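Local coordinates for protection of telomeres protein poz1 (Schizosaccharomyces pombe, PDB 5WE0) that binds telomeric DNA and negatively regulates telomerase and telomere length, at residues Ile58-Asp70 and Asn213-Leu225. Sequence-based numbering, arbitrary orientation.
Sequences IAFIEYCFNLSLD and NSVLSRYIQCTKL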
ATOM      1  N   ILE A  58      -5.436   4.710  -1.665  1.00 30.10           N
ATOM      2  CA  ILE A  58      -6.112   3.760  -0.783  1.00 31.52           C
ATOM      3  C   ILE A  58      -6.665   2.599  -1.585  1.00 25.61           C
ATOM      4  O   ILE A  58      -6.553   1.438  -1.178  1.00 26.28           O
ATOM      5  CB  ILE A  58      -7.221   4.467   0.030  1.00 27.19           C
ATOM      6  CG1 ILE A  58      -6.609   5.360   1.107  1.00 26.59           C
ATOM      7  CG2 ILE A  58      -8.179   3.466   0.655  1.00 26.47           C
ATOM      8  CD1 ILE A  58      -7.623   6.247   1.800  1.00 27.75           C
ATOM      9  N   ALA A  59      -7.305   2.900  -2.719  1.00 28.46           N
ATOM     10  CA  ALA A  59      -7.841   1.850  -3.574  1.00 28.42           C
ATOM     11  C   ALA A  59      -6.724   0.971  -4.116  1.00 25.50           C
ATOM     12  O   ALA A  59      -6.853  -0.259  -4.146  1.00 27.04           O
ATOM     13  CB  ALA A  59      -8.644   2.470  -4.721  1.00 31.36           C
ATOM     14  N   PHE A  60      -5.596   1.579  -4.490  1.00 27.72           N
ATOM     15  CA  PHE A  60      -4.460   0.787  -4.944  1.00 29.68           C
ATOM     16  C   PHE A  60      -4.012  -0.181  -3.863  1.00 25.04           C
ATOM     17  O   PHE A  60      -3.811  -1.368  -4.126  1.00 23.86           O
ATOM     18  CB  PHE A  60      -3.281   1.668  -5.347  1.00 27.08           C
ATOM     19  CG  PHE A  60      -2.064   0.855  -5.650  1.00 32.76           C
ATOM     20  CD1 PHE A  60      -1.958   0.174  -6.855  1.00 29.46           C
ATOM     21  CD2 PHE A  60      -1.074   0.671  -4.686  1.00 29.89           C
ATOM     22  CE1 PHE A  60      -0.857  -0.621  -7.113  1.00 30.80           C
ATOM     23  CE2 PHE A  60       0.017  -0.128  -4.940  1.00 29.20           C
ATOM     24  CZ  PHE A  60       0.127  -0.776  -6.149  1.00 31.22           C
ATOM     25  N   ILE A  61      -3.868   0.310  -2.635  1.00 23.35           N
ATOM     26  CA  ILE A  61      -3.421  -0.542  -1.533  1.00 25.71           C
ATOM     27  C   ILE A  61      -4.421  -1.667  -1.284  1.00 25.04           C
ATOM     28  O   ILE A  61      -4.036  -2.825  -1.083  1.00 20.59           O
ATOM     29  CB  ILE A  61      -3.198   0.310  -0.260  1.00 22.62           C
ATOM     30  CG1 ILE A  61      -2.012   1.249  -0.460  1.00 23.42           C
ATOM     31  CG2 ILE A  61      -3.034  -0.584   0.969  1.00 22.63           C
ATOM     32  CD1 ILE A  61      -0.699   0.520  -0.830  1.00 23.46           C
ATOM     33  N   GLU A  62      -5.722  -1.341  -1.272  1.00 25.10           N
ATOM     34  CA  GLU A  62      -6.735  -2.376  -1.089  1.00 24.37           C
ATOM     35  C   GLU A  62      -6.678  -3.415  -2.216  1.00 26.25           C
ATOM     36  O   GLU A  62      -6.856  -4.614  -1.976  1.00 25.12           O
ATOM     37  CB  GLU A  62      -8.117  -1.728  -1.021  1.00 29.85           C
ATOM     38  CG  GLU A  62      -8.298  -0.807   0.205  1.00 24.63           C
ATOM     39  CD  GLU A  62      -9.632  -0.088   0.195  1.00 33.16           C
ATOM     40  OE1 GLU A  62     -10.135   0.212  -0.920  1.00 30.53           O
ATOM     41  OE2 GLU A  62     -10.175   0.186   1.304  1.00 31.06           O
ATOM     42  N   TYR A  63      -6.458  -2.970  -3.457  1.00 25.70           N
ATOM     43  CA  TYR A  63      -6.419  -3.890  -4.592  1.00 27.42           C
ATOM     44  C   TYR A  63      -5.128  -4.702  -4.583  1.00 27.20           C
ATOM     45  O   TYR A  63      -5.155  -5.936  -4.617  1.00 24.13           O
ATOM     46  CB  TYR A  63      -6.559  -3.090  -5.897  1.00 30.26           C
ATOM     47  CG  TYR A  63      -6.620  -3.919  -7.184  1.00 31.85           C
ATOM     48  CD1 TYR A  63      -7.469  -5.017  -7.296  1.00 35.31           C
ATOM     49  CD2 TYR A  63      -5.839  -3.583  -8.291  1.00 29.83           C
ATOM     50  CE1 TYR A  63      -7.521  -5.767  -8.473  1.00 36.84           C
ATOM     51  CE2 TYR A  63      -5.893  -4.322  -9.464  1.00 31.30           C
ATOM     52  CZ  TYR A  63      -6.736  -5.405  -9.546  1.00 34.15           C
ATOM     53  OH  TYR A  63      -6.794  -6.131 -10.698  1.00 41.87           O
ATOM     54  N   CYS A  64      -3.991  -4.015  -4.432  1.00 27.08           N
ATOM     55  CA  CYS A  64      -2.678  -4.658  -4.445  1.00 25.44           C
ATOM     56  C   CYS A  64      -2.566  -5.785  -3.417  1.00 28.23           C
ATOM     57  O   CYS A  64      -2.031  -6.861  -3.713  1.00 28.86           O
ATOM     58  CB  CYS A  64      -1.614  -3.598  -4.188  1.00 27.03           C
ATOM     59  SG  CYS A  64       0.047  -4.234  -4.134  1.00 25.60           S
ATOM     60  N   PHE A  65      -3.007  -5.543  -2.187  1.00 24.67           N
ATOM     61  CA  PHE A  65      -2.890  -6.542  -1.135  1.00 24.96           C
ATOM     62  C   PHE A  65      -4.183  -7.313  -0.934  1.00 25.60           C
ATOM     63  O   PHE A  65      -4.280  -8.107   0.009  1.00 25.99           O
ATOM     64  CB  PHE A  65      -2.424  -5.894   0.183  1.00 24.16           C
ATOM     65  CG  PHE A  65      -1.036  -5.343   0.091  1.00 23.49           C
ATOM     66  CD1 PHE A  65       0.056  -6.193   0.088  1.00 24.37           C
ATOM     67  CD2 PHE A  65      -0.827  -3.986  -0.065  1.00 22.17           C
ATOM     68  CE1 PHE A  65       1.338  -5.696  -0.049  1.00 24.97           C
ATOM     69  CE2 PHE A  65       0.454  -3.481  -0.182  1.00 25.23           C
ATOM     70  CZ  PHE A  65       1.537  -4.340  -0.185  1.00 21.86           C
ATOM     71  N   ASN A  66      -5.172  -7.107  -1.811  1.00 28.76           N
ATOM     72  CA  ASN A  66      -6.382  -7.922  -1.822  1.00 31.57           C
ATOM     73  C   ASN A  66      -7.076  -7.876  -0.457  1.00 32.98           C
ATOM     74  O   ASN A  66      -7.493  -8.897   0.097  1.00 32.28           O
ATOM     75  CB  ASN A  66      -6.029  -9.356  -2.245  1.00 34.56           C
ATOM     76  CG  ASN A  66      -7.144 -10.045  -3.054  1.00 39.63           C
ATOM     77  OD1 ASN A  66      -8.142  -9.428  -3.424  1.00 45.18           O
ATOM     78  ND2 ASN A  66      -6.953 -11.326  -3.346  1.00 44.00           N
ATOM     79  N   LEU A  67      -7.182  -6.661   0.101  1.00 33.57           N
ATOM     80  CA  LEU A  67      -7.700  -6.494   1.460  1.00 32.01           C
ATOM     81  C   LEU A  67      -9.158  -6.930   1.599  1.00 36.61           C
ATOM     82  O   LEU A  67      -9.619  -7.134   2.728  1.00 35.02           O
ATOM     83  CB  LEU A  67      -7.533  -5.040   1.935  1.00 27.70           C
ATOM     84  CG  LEU A  67      -6.069  -4.606   2.070  1.00 26.91           C
ATOM     85  CD1 LEU A  67      -5.951  -3.207   2.712  1.00 24.02           C
ATOM     86  CD2 LEU A  67      -5.289  -5.644   2.863  1.00 20.81           C
ATOM     87  N   SER A  68      -9.896  -7.054   0.485  1.00 40.65           N
ATOM     88  CA  SER A  68     -11.273  -7.554   0.525  1.00 41.29           C
ATOM     89  C   SER A  68     -11.380  -8.983   1.036  1.00 46.48           C
ATOM     90  O   SER A  68     -12.470  -9.378   1.472  1.00 44.42           O
ATOM     91  CB  SER A  68     -11.902  -7.519  -0.863  1.00 38.01           C
ATOM     92  OG  SER A  68     -12.350  -6.217  -1.131  1.00 51.61           O
ATOM     93  N   LEU A  69     -10.296  -9.767   0.975  1.00 48.12           N
ATOM     94  CA  LEU A  69     -10.294 -11.166   1.396  1.00 53.83           C
ATOM     95  C   LEU A  69      -9.812 -11.392   2.829  1.00 57.00           C
ATOM     96  O   LEU A  69      -9.049 -10.604   3.410  1.00 49.55           O
ATOM     97  CB  LEU A  69      -9.435 -12.041   0.483  1.00 52.37           C
ATOM     98  CG  LEU A  69      -9.886 -12.470  -0.898  1.00 57.77           C
ATOM     99  CD1 LEU A  69      -8.790 -13.348  -1.513  1.00 56.29           C
ATOM    100  CD2 LEU A  69     -11.154 -13.285  -0.722  1.00 55.51           C
ATOM    101  N   ASP A  70     -10.258 -12.524   3.377  1.00 60.00           N
ATOM    102  CA  ASP A  70      -9.616 -13.161   4.526  1.00 65.48           C
ATOM    103  C   ASP A  70      -9.656 -14.677   4.359  1.00 74.35           C
ATOM    104  O   ASP A  70     -10.547 -15.350   4.892  1.00 82.15           O
ATOM    105  CB  ASP A  70     -10.292 -12.747   5.830  1.00 69.76           C
ATOM    106  CG  ASP A  70      -9.452 -13.092   7.037  1.00 76.62           C
ATOM    107  OD1 ASP A  70      -9.385 -14.294   7.389  1.00 76.39           O
ATOM    108  OD2 ASP A  70      -8.835 -12.161   7.610  1.00 76.08           O
ATOM    109  N   ASN A 213      -2.216  -8.884   6.899  1.00 31.12           N
ATOM    110  CA  ASN A 213      -3.453  -8.577   6.193  1.00 29.81           C
ATOM    111  C   ASN A 213      -4.440  -7.871   7.120  1.00 26.53           C
ATOM    112  O   ASN A 213      -5.060  -6.874   6.742  1.00 27.07           O
ATOM    113  CB  ASN A 213      -4.055  -9.868   5.629  1.00 30.83           C
ATOM    114  CG  ASN A 213      -5.394  -9.650   4.982  1.00 34.02           C
ATOM    115  OD1 ASN A 213      -5.485  -9.121   3.877  1.00 35.50           O
ATOM    116  ND2 ASN A 213      -6.450 -10.053   5.670  1.00 39.69           N
ATOM    117  N   SER A 214      -4.602  -8.384   8.340  1.00 26.59           N
ATOM    118  CA  SER A 214      -5.542  -7.782   9.291  1.00 30.28           C
ATOM    119  C   SER A 214      -5.096  -6.380   9.722  1.00 26.33           C
ATOM    120  O   SER A 214      -5.900  -5.441   9.745  1.00 29.06           O
ATOM    121  CB  SER A 214      -5.692  -8.704  10.503  1.00 29.22           C
ATOM    122  OG  SER A 214      -6.365  -8.028  11.547  1.00 35.10           O
ATOM    123  N   VAL A 215      -3.816  -6.228  10.073  1.00 26.33           N
ATOM    124  CA  VAL A 215      -3.265  -4.930  10.474  1.00 25.90           C
ATOM    125  C   VAL A 215      -3.430  -3.907   9.361  1.00 24.98           C
ATOM    126  O   VAL A 215      -3.805  -2.749   9.602  1.00 28.18           O
ATOM    127  CB  VAL A 215      -1.787  -5.101  10.868  1.00 30.80           C
ATOM    128  CG1 VAL A 215      -1.053  -3.787  10.819  1.00 29.82           C
ATOM    129  CG2 VAL A 215      -1.669  -5.750  12.235  1.00 31.13           C
ATOM    130  N   LEU A 216      -3.121  -4.305   8.131  1.00 23.75           N
ATOM    131  CA  LEU A 216      -3.190  -3.376   7.005  1.00 25.29           C
ATOM    132  C   LEU A 216      -4.630  -2.984   6.708  1.00 25.89           C
ATOM    133  O   LEU A 216      -4.923  -1.810   6.441  1.00 28.41           O
ATOM    134  CB  LEU A 216      -2.542  -4.012   5.779  1.00 25.04           C
ATOM    135  CG  LEU A 216      -2.464  -3.163   4.519  1.00 27.00           C
ATOM    136  CD1 LEU A 216      -1.825  -1.835   4.852  1.00 24.73           C
ATOM    137  CD2 LEU A 216      -1.648  -3.929   3.460  1.00 25.44           C
ATOM    138  N   SER A 217      -5.545  -3.954   6.739  1.00 26.17           N
ATOM    139  CA  SER A 217      -6.961  -3.629   6.595  1.00 27.15           C
ATOM    140  C   SER A 217      -7.415  -2.652   7.677  1.00 28.23           C
ATOM    141  O   SER A 217      -8.099  -1.665   7.396  1.00 26.93           O
ATOM    142  CB  SER A 217      -7.795  -4.901   6.675  1.00 26.05           C
ATOM    143  OG  SER A 217      -9.149  -4.526   6.843  1.00 32.19           O
ATOM    144  N   ARG A 218      -7.052  -2.930   8.934  1.00 27.76           N
ATOM    145  CA  ARG A 218      -7.439  -2.050  10.027  1.00 25.69           C
ATOM    146  C   ARG A 218      -6.772  -0.691   9.906  1.00 27.38           C
ATOM    147  O   ARG A 218      -7.368   0.321  10.287  1.00 29.48           O
ATOM    148  CB  ARG A 218      -7.121  -2.718  11.365  1.00 28.77           C
ATOM    149  CG  ARG A 218      -8.147  -3.800  11.716  1.00 24.70           C
ATOM    150  CD  ARG A 218      -7.874  -4.401  13.065  1.00 27.16           C
ATOM    151  NE  ARG A 218      -6.790  -5.372  13.038  1.00 31.55           N
ATOM    152  CZ  ARG A 218      -5.917  -5.512  14.023  1.00 34.54           C
ATOM    153  NH1 ARG A 218      -6.018  -4.736  15.090  1.00 31.96           N
ATOM    154  NH2 ARG A 218      -4.956  -6.420  13.951  1.00 27.59           N
ATOM    155  N   TYR A 219      -5.550  -0.640   9.377  1.00 28.38           N
ATOM    156  CA  TYR A 219      -4.924   0.654   9.136  1.00 24.56           C
ATOM    157  C   TYR A 219      -5.726   1.468   8.126  1.00 25.63           C
ATOM    158  O   TYR A 219      -5.909   2.677   8.295  1.00 26.42           O
ATOM    159  CB  TYR A 219      -3.475   0.485   8.643  1.00 21.18           C
ATOM    160  CG  TYR A 219      -2.933   1.823   8.229  1.00 23.86           C
ATOM    161  CD1 TYR A 219      -2.613   2.798   9.192  1.00 22.56           C
ATOM    162  CD2 TYR A 219      -2.817   2.154   6.889  1.00 23.37           C
ATOM    163  CE1 TYR A 219      -2.166   4.052   8.808  1.00 21.65           C
ATOM    164  CE2 TYR A 219      -2.368   3.386   6.491  1.00 20.89           C
ATOM    165  CZ  TYR A 219      -2.051   4.337   7.449  1.00 26.38           C
ATOM    166  OH  TYR A 219      -1.625   5.572   7.019  1.00 25.85           O
ATOM    167  N   ILE A 220      -6.158   0.833   7.039  1.00 25.94           N
ATOM    168  CA  ILE A 220      -6.903   1.545   6.003  1.00 26.55           C
ATOM    169  C   ILE A 220      -8.239   2.032   6.549  1.00 24.85           C
ATOM    170  O   ILE A 220      -8.664   3.154   6.270  1.00 28.34           O
ATOM    171  CB  ILE A 220      -7.074   0.643   4.763  1.00 26.58           C
ATOM    172  CG1 ILE A 220      -5.702   0.384   4.088  1.00 26.17           C
ATOM    173  CG2 ILE A 220      -8.073   1.273   3.771  1.00 23.64           C
ATOM    174  CD1 ILE A 220      -5.011   1.661   3.516  1.00 21.19           C
ATOM    175  N   GLN A 221      -8.928   1.190   7.325  1.00 28.97           N
ATOM    176  CA  GLN A 221     -10.237   1.559   7.864  1.00 29.12           C
ATOM    177  C   GLN A 221     -10.109   2.663   8.914  1.00 32.40           C
ATOM    178  O   GLN A 221     -10.939   3.582   8.971  1.00 33.34           O
ATOM    179  CB  GLN A 221     -10.919   0.317   8.458  1.00 29.37           C
ATOM    180  CG  GLN A 221     -11.349  -0.750   7.408  1.00 37.60           C
ATOM    181  CD  GLN A 221     -12.266  -0.183   6.296  1.00 40.43           C
ATOM    182  OE1 GLN A 221     -11.812   0.117   5.180  1.00 35.02           O
ATOM    183  NE2 GLN A 221     -13.557  -0.033   6.608  1.00 43.46           N
ATOM    184  N   CYS A 222      -9.084   2.567   9.765  1.00 31.52           N
ATOM    185  CA  CYS A 222      -8.791   3.609  10.737  1.00 31.42           C
ATOM    186  C   CYS A 222      -8.535   4.937  10.044  1.00 28.29           C
ATOM    187  O   CYS A 222      -9.123   5.969  10.404  1.00 28.52           O
ATOM    188  CB  CYS A 222      -7.569   3.201  11.565  1.00 32.62           C
ATOM    189  SG  CYS A 222      -7.151   4.329  12.941  1.00 37.71           S
ATOM    190  N   THR A 223      -7.709   4.908   8.998  1.00 27.82           N
ATOM    191  CA  THR A 223      -7.390   6.118   8.246  1.00 26.91           C
ATOM    192  C   THR A 223      -8.633   6.709   7.592  1.00 31.52           C
ATOM    193  O   THR A 223      -8.865   7.918   7.683  1.00 29.98           O
ATOM    194  CB  THR A 223      -6.338   5.798   7.179  1.00 25.00           C
ATOM    195  OG1 THR A 223      -5.139   5.343   7.810  1.00 27.23           O
ATOM    196  CG2 THR A 223      -6.004   7.021   6.363  1.00 24.51           C
ATOM    197  N   LYS A 224      -9.458   5.859   6.954  1.00 31.58           N
ATOM    198  CA  LYS A 224     -10.700   6.316   6.323  1.00 30.54           C
ATOM    199  C   LYS A 224     -11.601   7.007   7.330  1.00 32.67           C
ATOM    200  O   LYS A 224     -12.175   8.064   7.044  1.00 31.73           O
ATOM    201  CB  LYS A 224     -11.469   5.140   5.716  1.00 29.32           C
ATOM    202  CG  LYS A 224     -10.991   4.593   4.383  1.00 29.95           C
ATOM    203  CD  LYS A 224     -12.032   3.567   3.881  1.00 33.40           C
ATOM    204  CE  LYS A 224     -11.506   2.751   2.724  1.00 33.45           C
ATOM    205  NZ  LYS A 224     -12.232   1.468   2.548  1.00 34.76           N
ATOM    206  N   LEU A 225     -11.767   6.396   8.503  1.00 34.62           N
ATOM    207  CA  LEU A 225     -12.622   6.978   9.536  1.00 37.06           C
ATOM    208  C   LEU A 225     -12.107   8.351   9.976  1.00 33.92           C
ATOM    209  O   LEU A 225     -12.859   9.323   9.958  1.00 35.48           O
ATOM    210  CB  LEU A 225     -12.734   6.014  10.720  1.00 35.85           C
ATOM    211  CG  LEU A 225     -13.646   6.457  11.859  1.00 45.61           C
ATOM    212  CD1 LEU A 225     -15.043   6.460  11.323  1.00 49.21           C
ATOM    213  CD2 LEU A 225     -13.579   5.531  13.057  1.00 43.15           C
TER
HETATM  214  O   HOH W   1      -6.366 -11.749   8.289  1.00 38.87           O
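L67, just past the end of helix 54-64, sets its CD1 against both L216 and I220 of helix 209-230, 3.9 Å from I220 CG1. Its CG lies anti to the carbonyl carbon (chi1 -65°), which swings the branches toward that helix. L216 CD2 meets the F65 ring at CD2, 3.6 Å away, the two side chains crossing at about a right angle. I220 extends the apolar seam: its CD1 touches I61 CG2, while its CG2 packs on I58 CG2 at 3.8 Å. At the border of this core lies a buried charge pair, K224 NZ donating to the syn lone pair of E62 OE2 at 2.7 Å; Q221 OE1, its amide held by NE2 bonding to E21 O, also accepts from NZ. H23 ND1 also bonds to OE2, and the backbone N of Y24 to OE1. A methionine in place of K224 would probably leave E62 OE2 without the lysine's charge and Q221 OE1 without this donor. The other end is looser: N213 ND2 makes a weak bond to L69 O (3.5 Å), and a water links it to the exposed, poorly ordered D70, while Q87 holds N213 OD1. Segments 58-64 and 213-225 run nearly antiparallel (160°), their axes 11.0 Å apart at closest approach; a Schellman motif, N66 with positive phi as C-prime, ends the first and tucks a leucine into the core of this all-helical fold.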